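Long-range contact in glycerate dehydrogenase (Bacillus sp. 5mfcol3.1, PDB 6P2I), which probably reduces acyclic imino acids to amino acids with NADPH, as an imine reductase of the D-2-hydroxyacid dehydrogenase family: residues M1-P13 / R41-T53. Sequence-based numbering, arbitrary orientation.
Sequences MKITYIDKPTYLP and RLSSTDIAIVEWT. With DAR (D-arginine), chain D.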
# COMPACT_ATOMS: atom_id res chain seq x y z
N MET A 1 -41.26 -17.01 15.65
CA MET A 1 -39.87 -16.80 15.25
C MET A 1 -39.42 -15.37 15.56
O MET A 1 -39.85 -14.42 14.91
CB MET A 1 -39.67 -17.10 13.76
CG MET A 1 -38.23 -16.99 13.26
SD MET A 1 -37.05 -18.08 14.10
CE MET A 1 -37.85 -19.67 13.94
N LYS A 2 -38.54 -15.26 16.54
CA LYS A 2 -37.94 -14.00 16.94
C LYS A 2 -36.46 -14.01 16.58
O LYS A 2 -35.76 -15.00 16.82
CB LYS A 2 -38.10 -13.77 18.44
CG LYS A 2 -37.42 -12.51 18.96
CD LYS A 2 -38.44 -11.50 19.46
CE LYS A 2 -37.88 -10.63 20.59
NZ LYS A 2 -36.62 -9.94 20.20
N ILE A 3 -35.99 -12.91 16.00
CA ILE A 3 -34.59 -12.72 15.61
C ILE A 3 -34.11 -11.45 16.29
O ILE A 3 -34.78 -10.42 16.22
CB ILE A 3 -34.45 -12.62 14.08
CG1 ILE A 3 -35.11 -13.84 13.42
CG2 ILE A 3 -32.97 -12.46 13.66
CD1 ILE A 3 -35.56 -13.60 12.00
N THR A 4 -32.97 -11.54 16.97
CA THR A 4 -32.48 -10.41 17.77
C THR A 4 -31.01 -10.16 17.49
O THR A 4 -30.17 -11.04 17.72
CB THR A 4 -32.68 -10.67 19.26
OG1 THR A 4 -34.06 -10.92 19.52
CG2 THR A 4 -32.24 -9.44 20.05
N TYR A 5 -30.70 -8.96 17.01
CA TYR A 5 -29.33 -8.47 16.95
C TYR A 5 -29.05 -7.89 18.33
O TYR A 5 -29.56 -6.83 18.69
CB TYR A 5 -29.19 -7.44 15.83
CG TYR A 5 -27.80 -7.24 15.23
CD1 TYR A 5 -26.72 -6.92 16.04
CD2 TYR A 5 -27.59 -7.32 13.87
CE1 TYR A 5 -25.44 -6.70 15.50
CE2 TYR A 5 -26.32 -7.11 13.31
CZ TYR A 5 -25.25 -6.80 14.14
OH TYR A 5 -24.00 -6.58 13.60
N ILE A 6 -28.27 -8.62 19.14
CA ILE A 6 -28.25 -8.34 20.58
C ILE A 6 -27.34 -7.19 20.98
O ILE A 6 -27.39 -6.78 22.15
CB ILE A 6 -27.84 -9.58 21.40
CG1 ILE A 6 -26.36 -9.92 21.19
CG2 ILE A 6 -28.78 -10.76 21.09
CD1 ILE A 6 -25.84 -10.96 22.20
N ASP A 7 -26.51 -6.66 20.08
CA ASP A 7 -25.63 -5.56 20.44
C ASP A 7 -25.44 -4.66 19.22
O ASP A 7 -25.90 -4.97 18.13
CB ASP A 7 -24.29 -6.05 21.04
CG ASP A 7 -23.60 -7.13 20.19
OD1 ASP A 7 -23.95 -7.30 19.01
OD2 ASP A 7 -22.72 -7.83 20.74
N LYS A 8 -24.77 -3.53 19.43
CA LYS A 8 -24.80 -2.40 18.50
C LYS A 8 -24.21 -2.74 17.14
O LYS A 8 -22.99 -2.97 17.03
CB LYS A 8 -24.07 -1.20 19.10
CG LYS A 8 -24.14 0.07 18.29
CD LYS A 8 -23.65 1.27 19.10
CE LYS A 8 -22.13 1.29 19.21
NZ LYS A 8 -21.49 2.14 18.16
N PRO A 9 -25.00 -2.76 16.08
CA PRO A 9 -24.44 -3.11 14.77
C PRO A 9 -23.57 -1.97 14.24
O PRO A 9 -23.93 -0.80 14.34
CB PRO A 9 -25.67 -3.32 13.87
CG PRO A 9 -26.86 -3.38 14.82
CD PRO A 9 -26.47 -2.59 16.03
N THR A 10 -22.43 -2.35 13.66
CA THR A 10 -21.68 -1.37 12.89
C THR A 10 -22.48 -0.91 11.69
O THR A 10 -22.54 0.29 11.38
CB THR A 10 -20.35 -1.96 12.44
OG1 THR A 10 -19.50 -2.12 13.58
CG2 THR A 10 -19.69 -1.03 11.41
N TYR A 11 -23.13 -1.85 11.02
CA TYR A 11 -23.83 -1.58 9.77
C TYR A 11 -25.09 -2.44 9.72
O TYR A 11 -25.00 -3.67 9.86
CB TYR A 11 -22.91 -1.87 8.58
CG TYR A 11 -23.50 -1.54 7.23
CD1 TYR A 11 -23.88 -0.24 6.92
CD2 TYR A 11 -23.66 -2.52 6.26
CE1 TYR A 11 -24.42 0.08 5.68
CE2 TYR A 11 -24.20 -2.22 5.01
CZ TYR A 11 -24.57 -0.92 4.73
OH TYR A 11 -25.09 -0.61 3.50
N LEU A 12 -26.24 -1.80 9.57
CA LEU A 12 -27.52 -2.50 9.49
C LEU A 12 -28.50 -1.55 8.82
O LEU A 12 -29.34 -0.92 9.48
CB LEU A 12 -28.01 -2.96 10.87
CG LEU A 12 -29.15 -3.99 10.80
CD1 LEU A 12 -28.64 -5.37 10.36
CD2 LEU A 12 -29.88 -4.09 12.15
N PRO A 13 -28.43 -1.43 7.50
CA PRO A 13 -29.24 -0.44 6.80
C PRO A 13 -30.70 -0.85 6.77
O PRO A 13 -31.06 -1.99 7.07
CB PRO A 13 -28.63 -0.44 5.39
CG PRO A 13 -28.04 -1.81 5.24
CD PRO A 13 -27.55 -2.21 6.61
N ARG A 41 -31.46 -11.19 26.55
CA ARG A 41 -31.74 -11.05 25.13
C ARG A 41 -31.57 -12.38 24.42
O ARG A 41 -32.38 -12.74 23.56
CB ARG A 41 -30.83 -9.99 24.50
CG ARG A 41 -31.12 -8.59 25.01
CD ARG A 41 -29.98 -7.63 24.73
NE ARG A 41 -30.22 -6.35 25.39
CZ ARG A 41 -29.50 -5.25 25.18
NH1 ARG A 41 -28.48 -5.26 24.32
NH2 ARG A 41 -29.80 -4.14 25.84
N LEU A 42 -30.52 -13.13 24.78
CA LEU A 42 -30.32 -14.44 24.16
C LEU A 42 -31.44 -15.41 24.52
O LEU A 42 -31.82 -16.24 23.69
CB LEU A 42 -28.96 -15.01 24.59
CG LEU A 42 -27.78 -14.26 23.95
CD1 LEU A 42 -26.48 -14.53 24.73
CD2 LEU A 42 -27.61 -14.60 22.47
N SER A 43 -32.00 -15.30 25.72
CA SER A 43 -33.05 -16.22 26.15
C SER A 43 -34.44 -15.80 25.70
O SER A 43 -35.40 -16.55 25.93
CB SER A 43 -33.03 -16.35 27.68
OG SER A 43 -31.79 -16.84 28.13
N SER A 44 -34.58 -14.64 25.06
CA SER A 44 -35.88 -14.14 24.62
C SER A 44 -36.06 -14.24 23.12
O SER A 44 -36.98 -13.64 22.56
CB SER A 44 -36.06 -12.70 25.09
OG SER A 44 -35.94 -12.62 26.51
N THR A 45 -35.20 -15.00 22.44
CA THR A 45 -35.17 -15.03 21.00
C THR A 45 -34.93 -16.46 20.53
O THR A 45 -34.45 -17.32 21.28
CB THR A 45 -34.09 -14.07 20.46
OG1 THR A 45 -34.32 -13.80 19.07
CG2 THR A 45 -32.68 -14.63 20.65
N ASP A 46 -35.29 -16.71 19.27
CA ASP A 46 -35.03 -18.01 18.67
C ASP A 46 -33.74 -18.01 17.85
O ASP A 46 -32.97 -18.97 17.93
CB ASP A 46 -36.21 -18.42 17.80
CG ASP A 46 -37.51 -18.38 18.55
OD1 ASP A 46 -37.67 -19.19 19.50
OD2 ASP A 46 -38.35 -17.51 18.24
N ILE A 47 -33.50 -16.95 17.09
CA ILE A 47 -32.24 -16.70 16.41
C ILE A 47 -31.63 -15.45 17.03
O ILE A 47 -32.33 -14.46 17.27
CB ILE A 47 -32.43 -16.51 14.89
CG1 ILE A 47 -33.08 -17.75 14.28
CG2 ILE A 47 -31.10 -16.17 14.22
CD1 ILE A 47 -33.44 -17.57 12.81
N ALA A 48 -30.33 -15.50 17.32
CA ALA A 48 -29.61 -14.33 17.82
C ALA A 48 -28.48 -14.00 16.86
O ALA A 48 -27.90 -14.89 16.23
CB ALA A 48 -29.03 -14.57 19.21
N ILE A 49 -28.17 -12.70 16.76
CA ILE A 49 -27.04 -12.18 15.99
C ILE A 49 -26.16 -11.40 16.96
O ILE A 49 -26.67 -10.60 17.76
CB ILE A 49 -27.49 -11.28 14.83
CG1 ILE A 49 -28.52 -12.00 13.96
CG2 ILE A 49 -26.25 -10.84 14.00
CD1 ILE A 49 -29.42 -11.05 13.20
N VAL A 50 -24.85 -11.60 16.89
CA VAL A 50 -23.95 -10.97 17.85
C VAL A 50 -22.75 -10.38 17.11
O VAL A 50 -22.28 -10.95 16.12
CB VAL A 50 -23.51 -11.98 18.93
CG1 VAL A 50 -22.72 -13.15 18.31
CG2 VAL A 50 -22.70 -11.29 20.01
N GLU A 51 -22.29 -9.23 17.58
CA GLU A 51 -21.12 -8.57 16.99
C GLU A 51 -19.99 -8.33 17.98
O GLU A 51 -18.81 -8.41 17.61
CB GLU A 51 -21.52 -7.22 16.37
CG GLU A 51 -20.31 -6.47 15.79
CD GLU A 51 -20.65 -5.32 14.87
OE1 GLU A 51 -19.72 -4.57 14.50
OE2 GLU A 51 -21.83 -5.17 14.50
N TRP A 52 -20.32 -8.04 19.25
CA TRP A 52 -19.33 -7.56 20.21
C TRP A 52 -19.27 -8.37 21.49
O TRP A 52 -18.25 -8.31 22.19
CB TRP A 52 -19.64 -6.12 20.63
CG TRP A 52 -19.75 -5.15 19.50
CD1 TRP A 52 -20.90 -4.74 18.87
CD2 TRP A 52 -18.67 -4.47 18.86
NE1 TRP A 52 -20.59 -3.83 17.89
CE2 TRP A 52 -19.23 -3.65 17.86
CE3 TRP A 52 -17.28 -4.48 19.04
CZ2 TRP A 52 -18.44 -2.85 17.03
CZ3 TRP A 52 -16.50 -3.68 18.22
CH2 TRP A 52 -17.08 -2.87 17.23
N THR A 53 -20.32 -9.10 21.85
CA THR A 53 -20.49 -9.55 23.21
C THR A 53 -19.93 -10.95 23.39
O THR A 53 -20.30 -11.87 22.66
CB THR A 53 -21.98 -9.52 23.58
OG1 THR A 53 -22.44 -8.18 23.43
CG2 THR A 53 -22.21 -9.99 25.01
N DAR D . -12.87 -9.41 13.69
CA DAR D . -13.18 -9.33 12.27
CB DAR D . -13.83 -7.99 11.90
CG DAR D . -15.17 -7.74 12.58
CD DAR D . -15.97 -6.63 11.90
NE DAR D . -17.32 -6.41 12.41
CZ DAR D . -18.38 -6.55 11.61
NH1 DAR D . -18.31 -7.32 10.52
NH2 DAR D . -19.53 -5.94 11.90
C DAR D . -14.02 -10.52 11.84
O DAR D . -14.85 -10.45 10.90
OXT DAR D . -13.85 -11.58 12.44
O HOH W 1 -34.28 -10.81 22.50
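Strands 2-5 and 47-50 run parallel, their axes 4.6 Å apart at an angle of 11°, and pair Ile3 with Ile47, Thr4 with Ala48 and Tyr5 with Ile49. The backbone ladder ends with Ile6 N bonded to Ile49 O at 2.9 Å. On the face of Ile3, Ile47 and Ile49, the branched chains of Ile3 and Ile47 lie side by side. Ile49 CG2 sits over one face of the Tyr5 ring, 3.9 Å from its centroid, and Pro9 CG covers the opposite face. These are neighbouring strands of the five-stranded parallel sheet in the substrate-binding domain of the D-2-hydroxyacid dehydrogenase fold. Strand 25-28 lies beside 2-5, and strand 68-71 beside 47-50. Past the strand ends, the Asp7 carboxylate receives three donors from 51-53. Its OD1 takes Glu51 N at 2.9 Å through the syn lone pair, and OD2 takes both Trp52 N and Thr53 OG1. Trp52 NE1 points in the ring plane at Lys8 O, 2.7 Å away. With CG opposite its own backbone N (chi1 177°) and the rest of the chain extended, Glu51 brings its carboxylate to Tyr5, Thr10 and the ligand. Tyr5 OH and Thr10 N grip its OE2 from opposite faces of the carboxylate plane. OE1 takes Thr10 OG1 at 2.6 Å and NH2 of the bound D-arginine at 2.9 Å. A glutamine here, uncharged and with an NH2 in place of one oxygen, would probably set that NH2 against donors and leave the ligand guanidinium without this charged partner.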